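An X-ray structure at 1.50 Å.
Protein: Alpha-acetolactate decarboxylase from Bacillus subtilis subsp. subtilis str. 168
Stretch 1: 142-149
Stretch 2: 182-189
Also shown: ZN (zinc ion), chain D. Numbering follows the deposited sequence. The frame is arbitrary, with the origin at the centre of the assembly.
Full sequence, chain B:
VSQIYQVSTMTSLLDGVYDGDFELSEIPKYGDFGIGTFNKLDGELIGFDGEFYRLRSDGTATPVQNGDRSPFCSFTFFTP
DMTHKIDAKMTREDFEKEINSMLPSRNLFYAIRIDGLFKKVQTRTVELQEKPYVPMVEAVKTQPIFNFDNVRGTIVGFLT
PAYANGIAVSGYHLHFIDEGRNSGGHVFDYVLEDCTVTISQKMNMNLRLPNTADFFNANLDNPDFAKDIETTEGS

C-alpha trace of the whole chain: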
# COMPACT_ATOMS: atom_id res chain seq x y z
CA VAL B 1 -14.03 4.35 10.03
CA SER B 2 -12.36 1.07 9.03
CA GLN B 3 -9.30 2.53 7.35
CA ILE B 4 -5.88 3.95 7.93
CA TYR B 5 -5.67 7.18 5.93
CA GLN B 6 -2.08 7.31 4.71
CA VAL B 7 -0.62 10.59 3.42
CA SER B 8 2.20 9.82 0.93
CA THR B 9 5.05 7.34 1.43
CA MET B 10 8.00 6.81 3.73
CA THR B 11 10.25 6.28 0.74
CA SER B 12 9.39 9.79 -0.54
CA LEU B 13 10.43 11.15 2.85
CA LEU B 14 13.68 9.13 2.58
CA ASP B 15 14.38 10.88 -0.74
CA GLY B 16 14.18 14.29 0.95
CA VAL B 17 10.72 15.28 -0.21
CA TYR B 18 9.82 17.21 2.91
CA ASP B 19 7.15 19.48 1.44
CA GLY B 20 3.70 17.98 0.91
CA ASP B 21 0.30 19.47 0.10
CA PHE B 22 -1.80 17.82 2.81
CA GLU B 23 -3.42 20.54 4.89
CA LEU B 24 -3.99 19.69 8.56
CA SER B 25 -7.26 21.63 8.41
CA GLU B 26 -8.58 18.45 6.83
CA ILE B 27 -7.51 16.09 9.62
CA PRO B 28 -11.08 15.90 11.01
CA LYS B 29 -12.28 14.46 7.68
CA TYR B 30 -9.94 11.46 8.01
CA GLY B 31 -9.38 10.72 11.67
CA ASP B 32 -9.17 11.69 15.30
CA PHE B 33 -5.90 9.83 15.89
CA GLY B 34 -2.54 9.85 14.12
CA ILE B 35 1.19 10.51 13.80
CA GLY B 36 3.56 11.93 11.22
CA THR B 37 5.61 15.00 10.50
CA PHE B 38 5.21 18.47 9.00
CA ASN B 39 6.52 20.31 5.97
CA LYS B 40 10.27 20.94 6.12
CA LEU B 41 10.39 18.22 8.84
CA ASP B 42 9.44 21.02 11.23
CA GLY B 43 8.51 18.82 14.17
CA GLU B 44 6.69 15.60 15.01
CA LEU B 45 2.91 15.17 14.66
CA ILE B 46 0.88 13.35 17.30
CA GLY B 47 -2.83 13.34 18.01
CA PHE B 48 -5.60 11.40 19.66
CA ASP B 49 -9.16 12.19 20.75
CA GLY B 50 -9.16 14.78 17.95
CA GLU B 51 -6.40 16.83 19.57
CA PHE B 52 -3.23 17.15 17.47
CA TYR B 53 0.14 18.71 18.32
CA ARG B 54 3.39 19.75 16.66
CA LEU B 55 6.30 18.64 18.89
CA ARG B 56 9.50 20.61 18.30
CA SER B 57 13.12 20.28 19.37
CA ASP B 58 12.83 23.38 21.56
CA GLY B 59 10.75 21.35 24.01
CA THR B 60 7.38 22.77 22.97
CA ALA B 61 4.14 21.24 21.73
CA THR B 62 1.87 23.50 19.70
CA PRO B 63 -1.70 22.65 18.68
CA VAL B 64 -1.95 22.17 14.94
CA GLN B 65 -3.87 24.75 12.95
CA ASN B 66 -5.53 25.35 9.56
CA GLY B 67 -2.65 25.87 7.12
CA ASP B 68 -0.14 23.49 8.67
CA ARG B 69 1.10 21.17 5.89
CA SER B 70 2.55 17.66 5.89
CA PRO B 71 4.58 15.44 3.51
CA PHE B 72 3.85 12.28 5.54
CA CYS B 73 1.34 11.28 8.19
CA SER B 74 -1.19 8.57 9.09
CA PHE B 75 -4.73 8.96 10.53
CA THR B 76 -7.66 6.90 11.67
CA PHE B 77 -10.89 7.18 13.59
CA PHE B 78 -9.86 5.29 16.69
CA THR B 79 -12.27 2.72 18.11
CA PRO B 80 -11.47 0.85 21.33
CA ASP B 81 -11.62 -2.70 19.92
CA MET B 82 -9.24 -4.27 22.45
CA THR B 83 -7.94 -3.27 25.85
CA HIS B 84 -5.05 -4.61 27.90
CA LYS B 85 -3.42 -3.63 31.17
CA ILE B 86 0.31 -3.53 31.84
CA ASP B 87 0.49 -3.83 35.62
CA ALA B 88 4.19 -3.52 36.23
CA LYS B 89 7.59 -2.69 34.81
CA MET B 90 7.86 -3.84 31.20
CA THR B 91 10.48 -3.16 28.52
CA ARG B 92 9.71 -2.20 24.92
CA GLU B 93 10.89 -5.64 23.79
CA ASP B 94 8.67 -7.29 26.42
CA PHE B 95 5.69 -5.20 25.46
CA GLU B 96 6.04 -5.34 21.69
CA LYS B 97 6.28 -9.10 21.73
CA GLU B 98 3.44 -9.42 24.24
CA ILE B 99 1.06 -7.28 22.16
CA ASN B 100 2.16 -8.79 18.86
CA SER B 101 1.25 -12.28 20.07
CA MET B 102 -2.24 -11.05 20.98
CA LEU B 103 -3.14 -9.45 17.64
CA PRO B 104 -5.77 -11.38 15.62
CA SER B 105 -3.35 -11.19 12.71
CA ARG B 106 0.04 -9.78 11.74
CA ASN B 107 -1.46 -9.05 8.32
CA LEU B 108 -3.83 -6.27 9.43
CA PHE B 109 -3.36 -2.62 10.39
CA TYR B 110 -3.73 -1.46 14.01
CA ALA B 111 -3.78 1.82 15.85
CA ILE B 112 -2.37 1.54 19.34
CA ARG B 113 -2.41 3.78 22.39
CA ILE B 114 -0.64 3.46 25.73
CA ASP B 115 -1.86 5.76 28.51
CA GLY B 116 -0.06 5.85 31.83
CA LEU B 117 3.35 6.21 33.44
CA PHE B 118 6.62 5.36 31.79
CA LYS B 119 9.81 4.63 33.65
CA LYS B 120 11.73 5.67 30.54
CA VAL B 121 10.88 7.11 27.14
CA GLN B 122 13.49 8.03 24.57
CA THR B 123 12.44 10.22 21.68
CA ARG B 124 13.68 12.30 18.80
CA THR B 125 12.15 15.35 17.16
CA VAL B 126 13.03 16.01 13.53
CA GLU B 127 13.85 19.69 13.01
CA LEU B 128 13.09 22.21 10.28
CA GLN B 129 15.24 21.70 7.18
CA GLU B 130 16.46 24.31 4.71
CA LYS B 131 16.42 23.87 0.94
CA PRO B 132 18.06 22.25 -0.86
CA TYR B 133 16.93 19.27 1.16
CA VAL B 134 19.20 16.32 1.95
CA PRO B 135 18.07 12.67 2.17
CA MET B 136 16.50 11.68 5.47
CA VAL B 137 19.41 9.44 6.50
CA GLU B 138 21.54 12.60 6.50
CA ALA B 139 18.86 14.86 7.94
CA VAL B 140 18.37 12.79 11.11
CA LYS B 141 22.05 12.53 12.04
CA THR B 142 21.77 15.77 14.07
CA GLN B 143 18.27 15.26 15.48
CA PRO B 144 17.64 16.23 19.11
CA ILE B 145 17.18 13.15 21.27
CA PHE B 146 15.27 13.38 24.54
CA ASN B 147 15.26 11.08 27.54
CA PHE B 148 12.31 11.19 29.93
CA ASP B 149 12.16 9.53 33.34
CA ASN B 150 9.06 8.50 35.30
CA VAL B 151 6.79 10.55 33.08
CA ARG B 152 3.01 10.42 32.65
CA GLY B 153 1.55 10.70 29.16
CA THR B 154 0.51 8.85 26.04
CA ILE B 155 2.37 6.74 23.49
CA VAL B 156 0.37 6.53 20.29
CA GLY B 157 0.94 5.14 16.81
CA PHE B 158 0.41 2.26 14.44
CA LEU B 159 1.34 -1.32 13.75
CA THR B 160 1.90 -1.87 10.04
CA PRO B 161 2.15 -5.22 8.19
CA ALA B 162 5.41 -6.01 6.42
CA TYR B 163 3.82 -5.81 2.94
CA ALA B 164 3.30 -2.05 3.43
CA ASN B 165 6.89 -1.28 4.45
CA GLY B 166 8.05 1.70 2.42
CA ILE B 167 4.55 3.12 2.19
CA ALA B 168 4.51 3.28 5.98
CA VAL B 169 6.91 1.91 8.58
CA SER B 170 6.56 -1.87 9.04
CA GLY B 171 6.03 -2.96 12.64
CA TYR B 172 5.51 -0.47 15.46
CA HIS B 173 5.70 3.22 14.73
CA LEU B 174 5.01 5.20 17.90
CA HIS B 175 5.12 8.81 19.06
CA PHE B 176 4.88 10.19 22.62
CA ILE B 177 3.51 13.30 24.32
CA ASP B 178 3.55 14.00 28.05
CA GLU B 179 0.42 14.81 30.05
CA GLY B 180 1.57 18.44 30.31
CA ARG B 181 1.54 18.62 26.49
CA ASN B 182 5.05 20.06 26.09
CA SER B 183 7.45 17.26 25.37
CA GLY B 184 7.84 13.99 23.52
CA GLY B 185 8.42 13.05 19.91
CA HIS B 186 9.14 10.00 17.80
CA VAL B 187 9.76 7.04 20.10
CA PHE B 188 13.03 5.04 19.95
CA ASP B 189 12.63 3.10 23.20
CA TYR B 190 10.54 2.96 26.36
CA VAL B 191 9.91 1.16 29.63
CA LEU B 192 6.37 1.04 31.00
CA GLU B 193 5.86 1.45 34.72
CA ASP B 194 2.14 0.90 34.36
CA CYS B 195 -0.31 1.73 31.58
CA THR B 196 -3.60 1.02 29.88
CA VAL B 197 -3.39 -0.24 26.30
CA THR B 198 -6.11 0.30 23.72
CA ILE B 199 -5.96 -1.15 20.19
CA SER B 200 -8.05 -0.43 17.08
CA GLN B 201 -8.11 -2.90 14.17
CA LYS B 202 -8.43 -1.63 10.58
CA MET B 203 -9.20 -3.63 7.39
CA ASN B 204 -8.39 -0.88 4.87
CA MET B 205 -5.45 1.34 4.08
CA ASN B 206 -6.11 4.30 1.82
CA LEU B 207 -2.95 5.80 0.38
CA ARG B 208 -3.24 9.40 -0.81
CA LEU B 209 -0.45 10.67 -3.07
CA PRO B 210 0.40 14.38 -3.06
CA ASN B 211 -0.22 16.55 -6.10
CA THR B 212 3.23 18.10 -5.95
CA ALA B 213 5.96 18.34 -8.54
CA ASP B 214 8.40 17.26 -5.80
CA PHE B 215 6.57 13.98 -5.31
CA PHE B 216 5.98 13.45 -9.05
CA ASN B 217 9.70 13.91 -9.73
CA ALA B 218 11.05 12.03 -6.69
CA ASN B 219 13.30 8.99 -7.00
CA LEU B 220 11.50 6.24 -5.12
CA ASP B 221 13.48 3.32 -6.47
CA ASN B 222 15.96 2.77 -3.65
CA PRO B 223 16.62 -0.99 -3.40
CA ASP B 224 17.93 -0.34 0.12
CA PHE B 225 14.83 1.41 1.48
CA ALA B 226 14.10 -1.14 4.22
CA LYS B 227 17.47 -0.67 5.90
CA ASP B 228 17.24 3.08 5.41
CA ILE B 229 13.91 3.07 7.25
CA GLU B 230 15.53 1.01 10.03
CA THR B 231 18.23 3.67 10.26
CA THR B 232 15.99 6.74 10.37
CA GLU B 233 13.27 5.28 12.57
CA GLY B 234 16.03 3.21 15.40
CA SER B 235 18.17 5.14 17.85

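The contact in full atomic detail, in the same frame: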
# COMPACT_ATOMS: atom_id res chain seq x y z
N THR B 142 21.66 14.75 13.03
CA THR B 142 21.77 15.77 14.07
C THR B 142 20.45 16.06 14.77
O THR B 142 20.25 17.17 15.28
CB THR B 142 22.31 17.09 13.50
OG1 THR B 142 21.42 17.57 12.48
CG2 THR B 142 23.71 16.90 12.92
N GLN B 143 19.55 15.08 14.80
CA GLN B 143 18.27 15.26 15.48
C GLN B 143 18.46 15.34 16.99
O GLN B 143 19.31 14.66 17.56
CB GLN B 143 17.32 14.11 15.12
CG GLN B 143 17.67 12.78 15.79
CD GLN B 143 17.18 11.57 15.02
OE1 GLN B 143 16.17 11.63 14.31
NE2 GLN B 143 17.88 10.45 15.16
N PRO B 144 17.68 16.21 17.64
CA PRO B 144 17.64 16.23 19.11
C PRO B 144 17.05 14.93 19.62
O PRO B 144 16.04 14.45 19.08
CB PRO B 144 16.72 17.41 19.42
CG PRO B 144 16.79 18.25 18.21
CD PRO B 144 16.90 17.31 17.06
N ILE B 145 17.68 14.35 20.63
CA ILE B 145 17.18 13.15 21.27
C ILE B 145 16.87 13.48 22.72
O ILE B 145 17.67 14.12 23.41
CB ILE B 145 18.19 11.99 21.19
CG1 ILE B 145 18.50 11.67 19.72
CG2 ILE B 145 17.65 10.75 21.91
CD1 ILE B 145 19.44 10.49 19.54
N PHE B 146 15.69 13.07 23.18
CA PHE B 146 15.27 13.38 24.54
C PHE B 146 15.13 12.10 25.35
O PHE B 146 14.70 11.06 24.84
CB PHE B 146 13.95 14.15 24.54
CG PHE B 146 14.00 15.44 23.76
CD1 PHE B 146 13.72 15.46 22.40
CD2 PHE B 146 14.32 16.63 24.40
CE1 PHE B 146 13.77 16.65 21.69
CE2 PHE B 146 14.36 17.82 23.70
CZ PHE B 146 14.09 17.84 22.34
N ASN B 147 15.50 12.18 26.62
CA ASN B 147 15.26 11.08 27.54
C ASN B 147 14.36 11.53 28.69
O ASN B 147 14.67 12.50 29.38
CB ASN B 147 16.58 10.52 28.08
CG ASN B 147 17.46 9.97 26.98
OD1 ASN B 147 17.22 8.87 26.47
ND2 ASN B 147 18.49 10.72 26.61
N PHE B 148 13.24 10.85 28.87
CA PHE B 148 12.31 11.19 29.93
C PHE B 148 12.31 10.09 30.97
O PHE B 148 12.47 8.91 30.64
CB PHE B 148 10.91 11.41 29.37
CG PHE B 148 10.85 12.43 28.26
CD1 PHE B 148 10.85 13.78 28.55
CD2 PHE B 148 10.82 12.03 26.93
CE1 PHE B 148 10.80 14.72 27.54
CE2 PHE B 148 10.78 12.96 25.92
CZ PHE B 148 10.77 14.31 26.22
N ASP B 149 12.18 10.48 32.23
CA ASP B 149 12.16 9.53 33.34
C ASP B 149 10.87 9.66 34.12
O ASP B 149 10.44 10.78 34.39
CB ASP B 149 13.35 9.74 34.27
CG ASP B 149 14.67 9.47 33.60
OD1 ASP B 149 15.00 8.28 33.38
OD2 ASP B 149 15.40 10.44 33.31
N ASN B 182 3.90 19.27 26.51
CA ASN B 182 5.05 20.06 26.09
C ASN B 182 6.11 19.26 25.35
O ASN B 182 6.76 19.76 24.43
CB ASN B 182 5.70 20.73 27.30
CG ASN B 182 4.80 21.75 27.95
OD1 ASN B 182 4.46 22.76 27.35
ND2 ASN B 182 4.40 21.48 29.19
N SER B 183 6.28 18.01 25.76
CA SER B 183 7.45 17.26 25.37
C SER B 183 7.06 15.91 24.80
O SER B 183 5.97 15.41 25.07
CB SER B 183 8.39 17.05 26.56
OG SER B 183 8.87 18.29 27.07
N GLY B 184 7.98 15.34 24.03
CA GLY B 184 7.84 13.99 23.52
C GLY B 184 8.53 13.87 22.18
O GLY B 184 9.64 14.36 21.98
N GLY B 185 7.86 13.20 21.24
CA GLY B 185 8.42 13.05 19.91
C GLY B 185 8.26 11.65 19.37
O GLY B 185 7.38 10.90 19.78
N HIS B 186 9.11 11.32 18.40
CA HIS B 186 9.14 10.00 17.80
C HIS B 186 9.87 9.05 18.75
O HIS B 186 10.99 9.32 19.15
CB HIS B 186 9.85 10.06 16.43
CG HIS B 186 10.13 8.72 15.83
ND1 HIS B 186 9.34 8.16 14.85
CD2 HIS B 186 11.14 7.84 16.06
CE1 HIS B 186 9.85 6.98 14.51
NE2 HIS B 186 10.93 6.76 15.23
N VAL B 187 9.23 7.94 19.08
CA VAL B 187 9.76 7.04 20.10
C VAL B 187 10.81 6.06 19.57
O VAL B 187 10.56 5.35 18.59
CB VAL B 187 8.61 6.23 20.74
CG1 VAL B 187 9.14 5.16 21.70
CG2 VAL B 187 7.67 7.18 21.46
N PHE B 188 11.98 6.03 20.22
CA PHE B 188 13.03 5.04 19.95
C PHE B 188 12.95 3.84 20.91
O PHE B 188 13.23 2.71 20.52
CB PHE B 188 14.43 5.66 20.11
CG PHE B 188 14.86 6.53 18.97
CD1 PHE B 188 14.45 6.27 17.67
CD2 PHE B 188 15.69 7.62 19.20
CE1 PHE B 188 14.87 7.09 16.62
CE2 PHE B 188 16.10 8.44 18.16
CZ PHE B 188 15.69 8.17 16.87
N ASP B 189 12.60 4.12 22.16
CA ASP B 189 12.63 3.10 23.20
C ASP B 189 11.77 3.56 24.37
O ASP B 189 11.49 4.75 24.51
CB ASP B 189 14.07 2.82 23.65
CG ASP B 189 14.19 1.57 24.50
OD1 ASP B 189 13.35 0.66 24.37
OD2 ASP B 189 15.14 1.50 25.31
ZN ZN D . 7.75 9.04 13.44
O HOH W 1 9.04 8.87 11.51
O HOH W 2 6.66 10.06 11.78
O HOH W 3 8.96 10.97 13.15

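The two stretches cross rather than pair. Residues 145-149 form a strand, whereas the other segment is extended through Gly184 and Gly185 and then turns corners at His186 and Phe188; the end-to-end directions of the touching parts lie 105° apart. The nearest pair of CA atoms, Phe146 CA and Gly184 CA, is still 7.5 Å apart, too far for strand pairing, and no hydrogen bond passes between the stretches. What joins them is van der Waals contact over a modest buried area of 244 Å², both sides summed.

Much of that contact comes from aromatic rings packed against small residues. Along the strand, Phe146 and Phe148 both direct their CA-to-CB bonds toward the other stretch, as alternate residues of a strand do, while Asn147 and Asp149 are out of reach. With chi1 in the m well, Phe148 brings its ring to Ser183 and Gly184: CE1 of Phe148 lies 3.5 Å from CB of Ser183, and CZ of Phe148 lies 3.7 Å from N of Gly184. The ring meets the small side chain of Ser183 and the backbone of Gly184; a CB on Gly184 would point away and lie 5.1 Å from CE2 of Phe148, so it is not this ring that calls for glycine. Phe146 makes a looser contact, its CD1 standing 4.2 Å from the carbonyl O of Gly184.

The glycines answer to the backbone. At phi/psi of 149/-137 for Gly184 and 136/-158 for Gly185, a CB would be jammed against the carbonyl O of the preceding residue, which by itself calls for glycine at both positions. A CB on Gly185 would point toward the strand, yet would remain 5.0 Å from CD1 of Phe146, so the conformation, not crowding by that ring, sets the requirement.

At the other end, the buried ring of Phe188 receives two neighbours at its edge, near its plane. The apolar pairing is with Ile145, whose CA-to-CB bond points sideways but whose extended chain, chi2 in the t well, carries CD1 to 4.2 Å from CE2 of Phe188. The contact covers part of an otherwise exposed Ile145, a modest gain for two hydrocarbon groups. Gln143 is the polar neighbour: its NE2 sits 3.6 Å from CZ of Phe188, a packing contact, while its OE1 is hydrogen-bonded elsewhere in the structure. Its long side chain thus fills space beside the ring and still satisfies its carbonyl.

Between these contacts, His186 takes no part in the packing. Its imidazole instead binds the zinc ion, with ND1 of His186 2.3 Å from ZN; three waters and ligands from elsewhere complete the site.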